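Local structure of tyrosine--tRNA ligase, mitochondrial (Emericella nidulans, 5IHX) at residues M79-M84 against K329-L334; H83-M88 against P282-S287; L182-A187 against K258-Q263; W223-L228 against G244-G249; H58-F61 against R65-I68. The protein probably catalyses the ATP-dependent attachment of L-tyrosine to mitochondrial tRNA(Tyr), releasing AMP and diphosphate, as a class I aminoacyl-tRNA synthetase. All coordinates share one frame; numbering follows the deposited sequence.

Interaction 1. Residues M79-M84 against K329-L334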
# COMPACT_ATOMS: atom_id res chain seq x y z
N MET A 79 -4.69 26.99 7.59
CA MET A 79 -3.43 26.88 8.30
C MET A 79 -3.42 27.88 9.45
O MET A 79 -4.24 28.80 9.50
CB MET A 79 -2.26 27.15 7.36
CG MET A 79 -2.08 26.09 6.29
SD MET A 79 -0.59 26.35 5.32
CE MET A 79 -1.00 27.89 4.50
N HIS A 80 -2.48 27.69 10.38
CA HIS A 80 -2.28 28.62 11.48
C HIS A 80 -0.80 28.97 11.57
O HIS A 80 0.01 28.45 10.80
CB HIS A 80 -2.79 28.04 12.80
CG HIS A 80 -2.25 26.67 13.10
ND1 HIS A 80 -1.15 26.46 13.90
CD2 HIS A 80 -2.68 25.45 12.71
CE1 HIS A 80 -0.92 25.16 13.99
NE2 HIS A 80 -1.83 24.53 13.27
N VAL A 81 -0.46 29.85 12.50
CA VAL A 81 0.90 30.37 12.60
C VAL A 81 1.92 29.25 12.79
O VAL A 81 3.08 29.39 12.38
CB VAL A 81 1.00 31.40 13.75
CG1 VAL A 81 2.45 31.80 14.01
CG2 VAL A 81 0.16 32.62 13.43
N GLY A 82 1.49 28.15 13.39
CA GLY A 82 2.37 27.01 13.61
C GLY A 82 2.87 26.32 12.35
O GLY A 82 3.82 25.54 12.41
N HIS A 83 2.26 26.63 11.21
CA HIS A 83 2.67 26.05 9.92
C HIS A 83 3.66 26.92 9.16
O HIS A 83 4.21 26.49 8.15
CB HIS A 83 1.46 25.83 9.00
CG HIS A 83 0.54 24.73 9.42
ND1 HIS A 83 -0.66 24.95 10.06
CD2 HIS A 83 0.63 23.39 9.25
CE1 HIS A 83 -1.26 23.80 10.28
NE2 HIS A 83 -0.50 22.83 9.80
N MET A 84 3.89 28.14 9.63
CA MET A 84 4.48 29.16 8.77
C MET A 84 5.97 29.04 8.46
O MET A 84 6.38 29.40 7.36
CB MET A 84 4.22 30.54 9.38
CG MET A 84 2.86 31.13 9.03
SD MET A 84 2.50 31.12 7.26
CE MET A 84 3.80 32.19 6.65
N LYS A 329 13.28 37.99 12.84
CA LYS A 329 14.14 37.37 11.83
C LYS A 329 13.43 36.23 11.10
O LYS A 329 13.62 36.05 9.90
CB LYS A 329 15.43 36.86 12.48
CG LYS A 329 16.32 37.96 13.01
CD LYS A 329 17.47 37.41 13.83
CE LYS A 329 18.41 38.52 14.29
NZ LYS A 329 19.47 38.01 15.21
N MET A 330 12.61 35.47 11.82
CA MET A 330 11.97 34.28 11.26
C MET A 330 10.67 34.59 10.51
O MET A 330 10.35 33.92 9.53
CB MET A 330 11.70 33.25 12.36
CG MET A 330 12.95 32.68 13.02
SD MET A 330 12.64 31.26 14.10
CE MET A 330 11.34 31.90 15.16
N PHE A 331 9.93 35.60 10.98
CA PHE A 331 8.58 35.86 10.45
C PHE A 331 8.47 37.07 9.52
O PHE A 331 7.38 37.37 9.04
CB PHE A 331 7.60 36.05 11.61
CG PHE A 331 7.22 34.78 12.31
CD1 PHE A 331 6.35 33.88 11.71
CD2 PHE A 331 7.73 34.47 13.56
CE1 PHE A 331 5.99 32.71 12.35
CE2 PHE A 331 7.37 33.30 14.20
CZ PHE A 331 6.50 32.42 13.59
N THR A 332 9.58 37.76 9.24
CA THR A 332 9.53 38.93 8.37
C THR A 332 10.70 38.95 7.39
O THR A 332 11.66 38.20 7.53
CB THR A 332 9.56 40.25 9.18
OG1 THR A 332 10.92 40.63 9.45
CG2 THR A 332 8.80 40.11 10.50
N PHE A 333 10.58 39.83 6.38
CA PHE A 333 11.64 40.06 5.41
C PHE A 333 12.46 41.30 5.77
O PHE A 333 13.26 41.79 4.97
CB PHE A 333 11.05 40.23 4.00
CG PHE A 333 10.73 38.93 3.29
CD1 PHE A 333 10.27 38.95 1.98
CD2 PHE A 333 10.86 37.71 3.93
CE1 PHE A 333 9.97 37.78 1.32
CE2 PHE A 333 10.57 36.53 3.26
CZ PHE A 333 10.12 36.56 1.96
N LEU A 334 12.27 41.81 6.99
CA LEU A 334 13.01 42.97 7.47
C LEU A 334 14.51 42.70 7.43
O LEU A 334 14.96 41.67 7.92
CB LEU A 334 12.58 43.34 8.89
CG LEU A 334 11.22 44.01 9.08
CD1 LEU A 334 10.85 44.01 10.55
CD2 LEU A 334 11.23 45.43 8.54

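Interaction 2. Residues H83-M88 against P282-S287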
# COMPACT_ATOMS: atom_id res chain seq x y z
N HIS A 83 2.26 26.63 11.21
CA HIS A 83 2.67 26.05 9.92
C HIS A 83 3.66 26.92 9.16
O HIS A 83 4.21 26.49 8.15
CB HIS A 83 1.46 25.83 9.00
CG HIS A 83 0.54 24.73 9.42
ND1 HIS A 83 -0.66 24.95 10.06
CD2 HIS A 83 0.63 23.39 9.25
CE1 HIS A 83 -1.26 23.80 10.28
NE2 HIS A 83 -0.50 22.83 9.80
N MET A 84 3.89 28.14 9.63
CA MET A 84 4.48 29.16 8.77
C MET A 84 5.97 29.04 8.46
O MET A 84 6.38 29.40 7.36
CB MET A 84 4.22 30.54 9.38
CG MET A 84 2.86 31.13 9.03
SD MET A 84 2.50 31.12 7.26
CE MET A 84 3.80 32.19 6.65
N LEU A 85 6.78 28.56 9.40
CA LEU A 85 8.23 28.67 9.24
C LEU A 85 8.75 27.93 8.00
O LEU A 85 9.58 28.47 7.27
CB LEU A 85 8.96 28.19 10.49
CG LEU A 85 8.75 29.04 11.76
CD1 LEU A 85 9.72 28.61 12.86
CD2 LEU A 85 8.87 30.54 11.49
N PRO A 86 8.27 26.70 7.76
CA PRO A 86 8.69 26.07 6.50
C PRO A 86 8.28 26.89 5.27
O PRO A 86 8.99 26.89 4.26
CB PRO A 86 7.96 24.73 6.52
CG PRO A 86 7.76 24.43 7.95
CD PRO A 86 7.53 25.76 8.62
N PHE A 87 7.16 27.59 5.35
CA PHE A 87 6.70 28.41 4.23
C PHE A 87 7.42 29.75 4.19
O PHE A 87 7.52 30.37 3.12
CB PHE A 87 5.19 28.59 4.28
CG PHE A 87 4.43 27.30 4.12
CD1 PHE A 87 4.55 26.57 2.95
CD2 PHE A 87 3.60 26.82 5.12
CE1 PHE A 87 3.87 25.38 2.79
CE2 PHE A 87 2.92 25.63 4.96
CZ PHE A 87 3.05 24.91 3.79
N MET A 88 7.94 30.21 5.33
CA MET A 88 8.82 31.37 5.34
C MET A 88 10.10 31.01 4.58
O MET A 88 10.67 31.85 3.88
CB MET A 88 9.15 31.81 6.76
CG MET A 88 7.96 32.36 7.55
SD MET A 88 7.13 33.76 6.77
CE MET A 88 8.49 34.90 6.54
N PRO A 282 12.74 25.47 13.30
CA PRO A 282 12.65 25.36 14.77
C PRO A 282 11.23 25.22 15.31
O PRO A 282 10.26 25.60 14.65
CB PRO A 282 13.28 26.67 15.26
CG PRO A 282 13.23 27.60 14.09
CD PRO A 282 13.37 26.74 12.88
N LEU A 283 11.12 24.67 16.52
CA LEU A 283 9.84 24.51 17.20
C LEU A 283 9.43 25.77 17.96
O LEU A 283 10.20 26.29 18.77
CB LEU A 283 9.91 23.34 18.19
CG LEU A 283 8.60 22.96 18.89
CD1 LEU A 283 7.54 22.51 17.89
CD2 LEU A 283 8.85 21.88 19.93
N LEU A 284 8.24 26.26 17.67
CA LEU A 284 7.68 27.43 18.35
C LEU A 284 7.03 27.03 19.68
O LEU A 284 6.17 26.15 19.71
CB LEU A 284 6.67 28.13 17.45
CG LEU A 284 7.26 28.65 16.13
CD1 LEU A 284 6.16 29.08 15.18
CD2 LEU A 284 8.22 29.80 16.39
N THR A 285 7.45 27.67 20.77
CA THR A 285 6.87 27.41 22.09
C THR A 285 6.11 28.63 22.60
O THR A 285 6.34 29.75 22.15
CB THR A 285 7.94 27.04 23.13
OG1 THR A 285 8.85 28.14 23.30
CG2 THR A 285 8.72 25.80 22.69
N THR A 286 5.20 28.39 23.54
CA THR A 286 4.44 29.47 24.18
C THR A 286 5.04 29.79 25.55
O THR A 286 6.05 29.20 25.95
CB THR A 286 2.96 29.09 24.36
OG1 THR A 286 2.85 27.94 25.22
CG2 THR A 286 2.31 28.79 23.02
N SER A 287 4.42 30.73 26.25
CA SER A 287 4.89 31.14 27.57
C SER A 287 4.37 30.20 28.66
O SER A 287 4.37 28.98 28.49
CB SER A 287 4.46 32.58 27.87
OG SER A 287 4.78 33.43 26.78

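Interaction 3. Residues L182-A187 against K258-Q263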
# COMPACT_ATOMS: atom_id res chain seq x y z
N LEU A 182 5.52 -0.86 -4.49
CA LEU A 182 6.20 -2.04 -3.96
C LEU A 182 7.40 -2.41 -4.83
O LEU A 182 8.45 -2.79 -4.31
CB LEU A 182 5.24 -3.22 -3.86
CG LEU A 182 4.06 -3.08 -2.89
CD1 LEU A 182 3.29 -4.39 -2.79
CD2 LEU A 182 4.52 -2.63 -1.51
N ARG A 183 7.24 -2.29 -6.14
CA ARG A 183 8.31 -2.66 -7.07
C ARG A 183 9.49 -1.70 -6.98
O ARG A 183 10.64 -2.13 -6.91
CB ARG A 183 7.78 -2.69 -8.51
CG ARG A 183 8.87 -2.62 -9.57
CD ARG A 183 8.34 -2.88 -10.96
NE ARG A 183 7.34 -1.90 -11.35
CZ ARG A 183 7.62 -0.65 -11.73
NH1 ARG A 183 8.88 -0.23 -11.77
NH2 ARG A 183 6.65 0.18 -12.08
N ASP A 184 9.21 -0.40 -6.98
CA ASP A 184 10.25 0.62 -7.09
C ASP A 184 10.78 1.11 -5.75
O ASP A 184 11.85 1.71 -5.69
CB ASP A 184 9.72 1.82 -7.89
CG ASP A 184 9.55 1.51 -9.37
OD1 ASP A 184 10.23 0.59 -9.88
OD2 ASP A 184 8.72 2.18 -10.02
N LEU A 185 10.04 0.85 -4.67
CA LEU A 185 10.44 1.31 -3.34
C LEU A 185 10.29 0.23 -2.28
O LEU A 185 11.26 -0.10 -1.58
CB LEU A 185 9.63 2.55 -2.94
CG LEU A 185 9.84 3.06 -1.51
CD1 LEU A 185 11.30 3.37 -1.24
CD2 LEU A 185 8.97 4.28 -1.26
N GLY A 186 9.10 -0.34 -2.16
CA GLY A 186 8.80 -1.28 -1.10
C GLY A 186 9.72 -2.49 -1.05
O GLY A 186 10.02 -3.02 0.02
N ALA A 187 10.17 -2.93 -2.22
CA ALA A 187 11.02 -4.12 -2.31
C ALA A 187 12.41 -3.89 -1.74
O ALA A 187 13.13 -4.83 -1.42
CB ALA A 187 11.11 -4.58 -3.76
N LYS A 258 17.97 4.93 -7.88
CA LYS A 258 19.02 3.96 -8.16
C LYS A 258 18.48 2.66 -8.77
O LYS A 258 19.19 1.99 -9.51
CB LYS A 258 19.79 3.65 -6.87
CG LYS A 258 21.01 2.75 -7.06
CD LYS A 258 21.69 2.46 -5.74
N ASN A 259 17.23 2.32 -8.45
CA ASN A 259 16.67 1.02 -8.82
C ASN A 259 15.46 1.10 -9.74
O ASN A 259 14.91 0.07 -10.12
CB ASN A 259 16.28 0.25 -7.55
CG ASN A 259 17.46 -0.01 -6.64
OD1 ASN A 259 17.49 0.46 -5.50
ND2 ASN A 259 18.42 -0.78 -7.12
N THR A 260 15.03 2.31 -10.09
CA THR A 260 13.88 2.45 -10.97
C THR A 260 14.18 1.85 -12.33
O THR A 260 15.29 1.98 -12.86
CB THR A 260 13.46 3.93 -11.13
OG1 THR A 260 12.30 4.00 -11.97
CG2 THR A 260 14.57 4.76 -11.75
N VAL A 261 13.19 1.17 -12.90
CA VAL A 261 13.35 0.44 -14.15
C VAL A 261 13.19 1.35 -15.37
O VAL A 261 13.56 0.99 -16.49
CB VAL A 261 12.36 -0.74 -14.24
CG1 VAL A 261 12.58 -1.70 -13.08
CG2 VAL A 261 10.92 -0.25 -14.27
N LEU A 262 12.63 2.54 -15.15
CA LEU A 262 12.47 3.53 -16.21
C LEU A 262 13.79 4.25 -16.48
O LEU A 262 14.31 4.95 -15.61
CB LEU A 262 11.39 4.55 -15.83
N GLN A 263 14.31 4.08 -17.69
CA GLN A 263 15.63 4.62 -18.04
C GLN A 263 15.65 6.15 -18.05
O GLN A 263 16.69 6.76 -17.82
CB GLN A 263 16.07 4.08 -19.40

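Interaction 4. Residues W223-L228 against G244-G249. With TYR (tyrosine), chain C.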
# COMPACT_ATOMS: atom_id res chain seq x y z
N TRP A 223 7.60 8.90 -1.55
CA TRP A 223 7.18 8.83 -2.94
C TRP A 223 6.81 10.23 -3.45
O TRP A 223 7.13 10.58 -4.58
CB TRP A 223 6.00 7.87 -3.10
CG TRP A 223 5.71 7.50 -4.52
CD1 TRP A 223 4.77 8.04 -5.34
CD2 TRP A 223 6.40 6.51 -5.30
NE1 TRP A 223 4.81 7.45 -6.58
CE2 TRP A 223 5.81 6.51 -6.58
CE3 TRP A 223 7.45 5.63 -5.04
CZ2 TRP A 223 6.24 5.65 -7.60
CZ3 TRP A 223 7.88 4.78 -6.05
CH2 TRP A 223 7.27 4.80 -7.31
N ASP A 224 6.14 11.02 -2.61
CA ASP A 224 5.85 12.42 -2.93
C ASP A 224 7.12 13.14 -3.37
O ASP A 224 7.16 13.78 -4.41
CB ASP A 224 5.24 13.16 -1.74
CG ASP A 224 3.79 12.81 -1.51
OD1 ASP A 224 3.26 13.19 -0.44
OD2 ASP A 224 3.17 12.16 -2.38
N TRP A 225 8.16 13.01 -2.54
CA TRP A 225 9.44 13.66 -2.82
C TRP A 225 10.00 13.17 -4.15
O TRP A 225 10.43 13.97 -4.98
CB TRP A 225 10.43 13.37 -1.69
CG TRP A 225 11.63 14.27 -1.69
CD1 TRP A 225 12.00 15.16 -2.66
CD2 TRP A 225 12.62 14.38 -0.66
NE1 TRP A 225 13.16 15.80 -2.30
CE2 TRP A 225 13.56 15.34 -1.08
CE3 TRP A 225 12.81 13.75 0.58
CZ2 TRP A 225 14.66 15.69 -0.30
CZ3 TRP A 225 13.90 14.10 1.34
CH2 TRP A 225 14.82 15.06 0.90
N TRP A 226 9.98 11.85 -4.34
CA TRP A 226 10.46 11.26 -5.58
C TRP A 226 9.76 11.87 -6.79
O TRP A 226 10.40 12.19 -7.79
CB TRP A 226 10.25 9.74 -5.56
CG TRP A 226 10.39 9.10 -6.91
CD1 TRP A 226 9.43 8.39 -7.58
CD2 TRP A 226 11.54 9.12 -7.76
NE1 TRP A 226 9.92 7.96 -8.79
CE2 TRP A 226 11.21 8.40 -8.92
CE3 TRP A 226 12.81 9.68 -7.65
CZ2 TRP A 226 12.11 8.22 -9.97
CZ3 TRP A 226 13.71 9.51 -8.69
CH2 TRP A 226 13.35 8.78 -9.84
N MET A 227 8.44 12.04 -6.70
CA MET A 227 7.67 12.63 -7.79
C MET A 227 8.13 14.05 -8.10
O MET A 227 8.14 14.47 -9.25
CB MET A 227 6.18 12.62 -7.44
CG MET A 227 5.54 11.24 -7.41
SD MET A 227 5.57 10.38 -9.00
CE MET A 227 4.59 11.47 -10.01
N LEU A 228 8.50 14.80 -7.06
CA LEU A 228 8.98 16.17 -7.24
C LEU A 228 10.47 16.18 -7.60
O LEU A 228 10.93 17.03 -8.37
CB LEU A 228 8.75 16.99 -5.98
CG LEU A 228 7.29 17.14 -5.54
CD1 LEU A 228 7.20 17.96 -4.26
CD2 LEU A 228 6.43 17.76 -6.64
N GLY A 244 12.41 12.73 11.14
CA GLY A 244 12.30 11.32 10.84
C GLY A 244 11.81 11.02 9.44
O GLY A 244 12.43 10.24 8.71
N ASN A 245 10.70 11.64 9.04
CA ASN A 245 10.15 11.43 7.71
C ASN A 245 11.09 11.90 6.61
O ASN A 245 11.21 11.25 5.57
CB ASN A 245 8.80 12.14 7.56
CG ASN A 245 7.71 11.51 8.41
OD1 ASN A 245 7.76 10.33 8.73
ND2 ASN A 245 6.71 12.31 8.78
N ILE A 246 11.75 13.04 6.83
CA ILE A 246 12.66 13.57 5.83
C ILE A 246 13.90 12.68 5.73
O ILE A 246 14.41 12.44 4.63
CB ILE A 246 13.06 15.03 6.15
CG1 ILE A 246 11.83 15.93 6.07
CG2 ILE A 246 14.14 15.52 5.18
CD1 ILE A 246 12.07 17.37 6.50
N LEU A 247 14.38 12.19 6.87
CA LEU A 247 15.53 11.28 6.89
C LEU A 247 15.20 10.02 6.10
O LEU A 247 15.98 9.58 5.24
CB LEU A 247 15.91 10.92 8.33
CG LEU A 247 17.04 9.89 8.49
CD1 LEU A 247 18.36 10.39 7.92
CD2 LEU A 247 17.20 9.53 9.96
N PHE A 248 14.05 9.43 6.39
CA PHE A 248 13.58 8.26 5.65
C PHE A 248 13.48 8.59 4.17
O PHE A 248 13.83 7.78 3.31
CB PHE A 248 12.22 7.80 6.18
CG PHE A 248 11.69 6.57 5.49
CD1 PHE A 248 11.92 5.31 6.01
CD2 PHE A 248 10.96 6.68 4.32
CE1 PHE A 248 11.44 4.18 5.38
CE2 PHE A 248 10.47 5.56 3.68
CZ PHE A 248 10.71 4.31 4.21
N GLY A 249 13.00 9.80 3.87
CA GLY A 249 12.81 10.24 2.51
C GLY A 249 14.10 10.32 1.72
O GLY A 249 14.15 9.94 0.55
N TYR C . 3.75 14.86 6.73
CA TYR C . 3.79 16.34 6.82
C TYR C . 3.03 16.83 8.06
O TYR C . 3.32 17.89 8.61
CB TYR C . 3.19 16.98 5.56
CG TYR C . 3.76 16.42 4.28
CD1 TYR C . 5.10 16.62 3.95
CD2 TYR C . 2.97 15.68 3.41
CE1 TYR C . 5.62 16.11 2.78
CE2 TYR C . 3.49 15.17 2.24
CZ TYR C . 4.82 15.39 1.93
OH TYR C . 5.34 14.87 0.77
OXT TYR C . 2.11 16.17 8.53

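Interaction 5. Residues H58-F61 against R65-I68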
# COMPACT_ATOMS: atom_id res chain seq x y z
N HIS A 58 24.83 23.59 2.21
CA HIS A 58 25.42 24.85 1.78
C HIS A 58 26.03 24.75 0.38
O HIS A 58 25.81 25.63 -0.45
CB HIS A 58 26.46 25.32 2.80
CG HIS A 58 27.33 26.43 2.32
ND1 HIS A 58 26.93 27.75 2.34
CD2 HIS A 58 28.60 26.43 1.85
CE1 HIS A 58 27.91 28.51 1.87
NE2 HIS A 58 28.93 27.73 1.58
N ARG A 59 26.79 23.69 0.13
CA ARG A 59 27.41 23.53 -1.18
C ARG A 59 26.36 23.35 -2.28
O ARG A 59 26.49 23.91 -3.37
CB ARG A 59 28.37 22.34 -1.22
CG ARG A 59 29.79 22.66 -0.78
CD ARG A 59 30.80 21.66 -1.33
NE ARG A 59 30.64 20.30 -0.81
CZ ARG A 59 30.76 19.20 -1.54
NH1 ARG A 59 31.03 19.27 -2.84
NH2 ARG A 59 30.59 18.01 -0.98
N VAL A 60 25.32 22.57 -1.99
CA VAL A 60 24.27 22.32 -2.97
C VAL A 60 23.62 23.63 -3.42
O VAL A 60 23.47 23.87 -4.62
CB VAL A 60 23.18 21.37 -2.40
CG1 VAL A 60 21.93 21.37 -3.28
CG2 VAL A 60 23.72 19.96 -2.27
N PHE A 61 23.24 24.47 -2.46
CA PHE A 61 22.57 25.72 -2.77
C PHE A 61 23.52 26.74 -3.40
O PHE A 61 23.10 27.58 -4.19
CB PHE A 61 21.93 26.32 -1.52
CG PHE A 61 20.57 25.75 -1.21
CD1 PHE A 61 19.48 26.09 -1.99
CD2 PHE A 61 20.38 24.89 -0.14
CE1 PHE A 61 18.23 25.58 -1.72
CE2 PHE A 61 19.13 24.38 0.14
CZ PHE A 61 18.05 24.72 -0.65
N ARG A 65 20.85 26.04 -8.52
CA ARG A 65 19.55 26.66 -8.31
C ARG A 65 18.51 25.55 -8.13
O ARG A 65 17.64 25.37 -8.97
CB ARG A 65 19.19 27.57 -9.49
CG ARG A 65 17.95 28.42 -9.30
CD ARG A 65 17.53 29.06 -10.62
NE ARG A 65 18.53 29.98 -11.15
CZ ARG A 65 18.59 31.28 -10.87
NH1 ARG A 65 17.70 31.85 -10.06
NH2 ARG A 65 19.55 32.03 -11.41
N VAL A 66 18.63 24.80 -7.04
CA VAL A 66 17.81 23.61 -6.82
C VAL A 66 16.40 23.93 -6.37
O VAL A 66 16.14 24.98 -5.77
CB VAL A 66 18.44 22.67 -5.76
CG1 VAL A 66 19.79 22.19 -6.22
CG2 VAL A 66 18.53 23.37 -4.40
N GLY A 67 15.48 23.02 -6.67
CA GLY A 67 14.12 23.13 -6.21
C GLY A 67 14.00 22.70 -4.76
O GLY A 67 14.75 21.85 -4.29
N ILE A 68 13.05 23.30 -4.05
CA ILE A 68 12.79 22.97 -2.66
C ILE A 68 11.29 22.96 -2.42
O ILE A 68 10.56 23.73 -3.04
CB ILE A 68 13.47 23.98 -1.70
CG1 ILE A 68 13.14 23.64 -0.24
CG2 ILE A 68 13.04 25.41 -2.03
CD1 ILE A 68 13.98 24.40 0.77

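Interaction 1. Residues M79-M84 against K329-L334
The contact across the two segments is apolar and rests on the outer end of the Phe331 ring. CE1 of Phe331 meets CG1 of Val81 at 4.0 Å, and the same CE1 meets CB of Met84 at 4.1 Å. Met84 CB sits at the ring edge, close to its plane, whereas the valine methyl comes in obliquely, with the two side chains crossing at about a right angle. Val81 offers this methyl because CG1 stands opposite its own backbone N (chi1 171°). Tyr327 and Phe316 add edge-to-face rings around Phe331, and Leu359 of helix 354-368 packs against it as well.

The polar bonds stay within each segment. His83 N bonds His80 O at 2.9 Å and Met84 N bonds Val81 O at 3.1 Å, winding residues 80-83 into a tight turn. A weak but straight bond runs from His80 N to His83 ND1 at 3.3 Å, and the two imidazoles meet edge-to-face. On the other side, Thr332 OG1 accepts from Leu334 N at 3.0 Å, an ST turn that follows helix 321-331; the same hydroxyl also bonds Leu328 O.

Residues 80-83 read HVGH and lie between strand 68-72 and helix 84-95, consistent with the HIGH signature of class I synthetases, with Phe331 of helix 321-331 packed against the turn.

Interaction 2. Residues H83-M88 against P282-S287
Leu85 sets one methyl, CD1, against both Pro282 and Leu284, and this is the tight part of the contact. Leu85 CD1 lies 3.5 Å from the backbone atom Pro282 O, 3.9 Å from Pro282 CG and 4.0 Å from Leu284 CD2. The leucine and the proline ring cross at about a right angle; the methyl meets CG and CD of the ring as well as the carbonyl oxygen. With chi2 at -170° the leucine chain runs outward from the helix and carries CD1 to the loop. Helix 84-95 follows the HIGH-type turn of the Rossmann fold, and residues 282-287 leave strand 277-280 of the same sheet; this loop leads into the unmodelled residues 288-297, whose KFGKS sequence is consistent with the mobile KMSKS loop of class I synthetases. Phe331 and Tyr327 of helix 321-331 cover Leu284, while Met330 packs on Pro282. The solvent side is much looser. Leu283 points away from the helix and is exposed, although it touches Ser240. Beyond Leu284 the chain draws off: Thr285, Thr286 and Ser287 are exposed, and the last two are poorly ordered.

Interaction 3. Residues L182-A187 against K258-Q263
Arg183 brings NH1 of its guanidinium group against CG2 of Val261 (3.2 Å), obliquely to the guanidinium plane. The two side chains cross at about a right angle. The arginine chain runs out extended and then bends at chi3 (61°), which brings NH1 back towards both Val261 and its own neighbour, Asp184. NH1 of Arg183 forms a salt bridge with OD1 of Asp184, but the modelled separation of 2.5 Å is too short to be trusted, and the distance from NH1 to Val261 shares that doubt. The carboxylate faces the backbone just past helix 243-259 more loosely: Asp184 OD1 is 4.2 Å from Thr260 CA and 4.3 Å from Val261 N. Here the two backbones are closest, with 5.6 Å between the CA atoms of Asp184 and Thr260. Thr260 leaves helical geometry, and Asn266 bonds its carbonyl oxygen. Residues 182-186 make a wider pi-type turn, with a weak bond from Ala187 N to Leu182 O. The contact thus joins helix 178-186 to the chain just past helix 243-259 at the edge of the catalytic domain, where Asp184 rests on Trp223 of helix 212-229, Leu185 packs on Ala252 and Ile256 of helix 243-259, and Leu182 meets Met220 of the second subunit.

Interaction 4. Residues W223-L228 against G244-G249
OD1 of Asp224 is gripped by two groups: it accepts a hydrogen bond from OH of the bound tyrosine at 2.9 Å and also bonds Asn169 ND2. Its partner oxygen, OD2, takes the indole NE1 atoms of Trp172 and Trp173, so four bonds fix the rotation of the carboxylate. This is the substrate pocket of the class I Rossmann fold, in which helix 212-229, strand 235-238 and helix 243-259 follow one another along the chain. An acid reading the phenol fits the need to tell tyrosine from phenylalanine. Tyr217, Asp113, Gln221 and Tyr69 also bond the ligand.

Next to this acid, Trp225 joins the two helices. Its chi1 of -164° sends the indole towards helix 243-259, where the benzene-ring edge meets backbone as much as side chain. Ile246 O lies in the ring plane, 3.7 Å from Trp225 CZ3. Gly249 C approaches the same CZ3 obliquely at 3.8 Å, and with no side chain on this glycine the indole closes directly onto the helix backbone; the CA atoms of Trp225 and Gly249 are 7.2 Å apart. The other end of the indole is tethered by its NE1 to Cys233 O, and Tyr69 packs edge-to-face with the ring, so the tryptophan also borders Tyr69, a residue of the pocket, and may steady it. Between residues 223-228 and 244-249 the side chains themselves meet once: Ile246 CG2, set opposite its backbone N, touches Trp225 CZ3 at 4.1 Å.

Interaction 5. Residues H58-F61 against R65-I68
Residues 58-61 belong to helix 54-63; after this helix the chain turns at Arg65, and residues 66-68 lead off roughly across the 58-61 direction, drawing away from it. The backbones come nearest at Phe61 and Arg65, whose CA atoms are 6.4 Å apart. From Val66 on the chain is extended and enters strand 68-72 at Ile68.

Val66 is the side chain that meets both helix residues, one methyl for each. CG1 touches Val60 CG1 at 3.7 Å, while CG2 lies 3.5 Å from Phe61 CE1 and reaches the neighbouring ring atoms CD1 and CZ as well. A chi1 of -61° on Val66 sets CG2 between its backbone N and carbonyl carbon, facing the phenyl ring. This methyl approaches the ring obliquely; Ile68 CD1 instead lies at the ring edge, near its plane, 4.3 Å from Phe61 CZ. Val66 crosses both Val60 and Phe61 at about a right angle. Val235 packs against Phe61, Val66 and Ile68, and Phe37 adds a second aromatic ring to Phe61. Arg65 turns away from the helix residues to a salt bridge with Glu21 and a bond to Gly97 O.

Gly67 bonds the backbone of Val235 and Ile68 that of Thr101, members of the two parallel strands flanking 68-72. The arrangement is that of a helix turning into a central parallel strand, with its hydrophobic side laid on the sheet of a Rossmann fold.

How the interactions relate
Interaction 5 closes first along this C-terminally truncated chain, which carries the catalytic domain, and leads into strand 68-72, after which interactions 1 and 2 begin. These two share His83 and Met84, have centres about 7 Å apart, and link the HIGH-type turn and helix 84-95 to helix 321-331 and to the loop after strand 277-280. Interaction 4 is nested inside interaction 3, and both inside the loops closed by interactions 1 and 2. Interactions 3 and 4 share helix 243-259 and touch through Trp223; interaction 3 lies farthest out, its centre about 38 Å from that of interaction 1. Around one Rossmann sheet, interactions 1 and 2 have centres about 21 to 24 Å from interaction 4 at the tyrosine pocket.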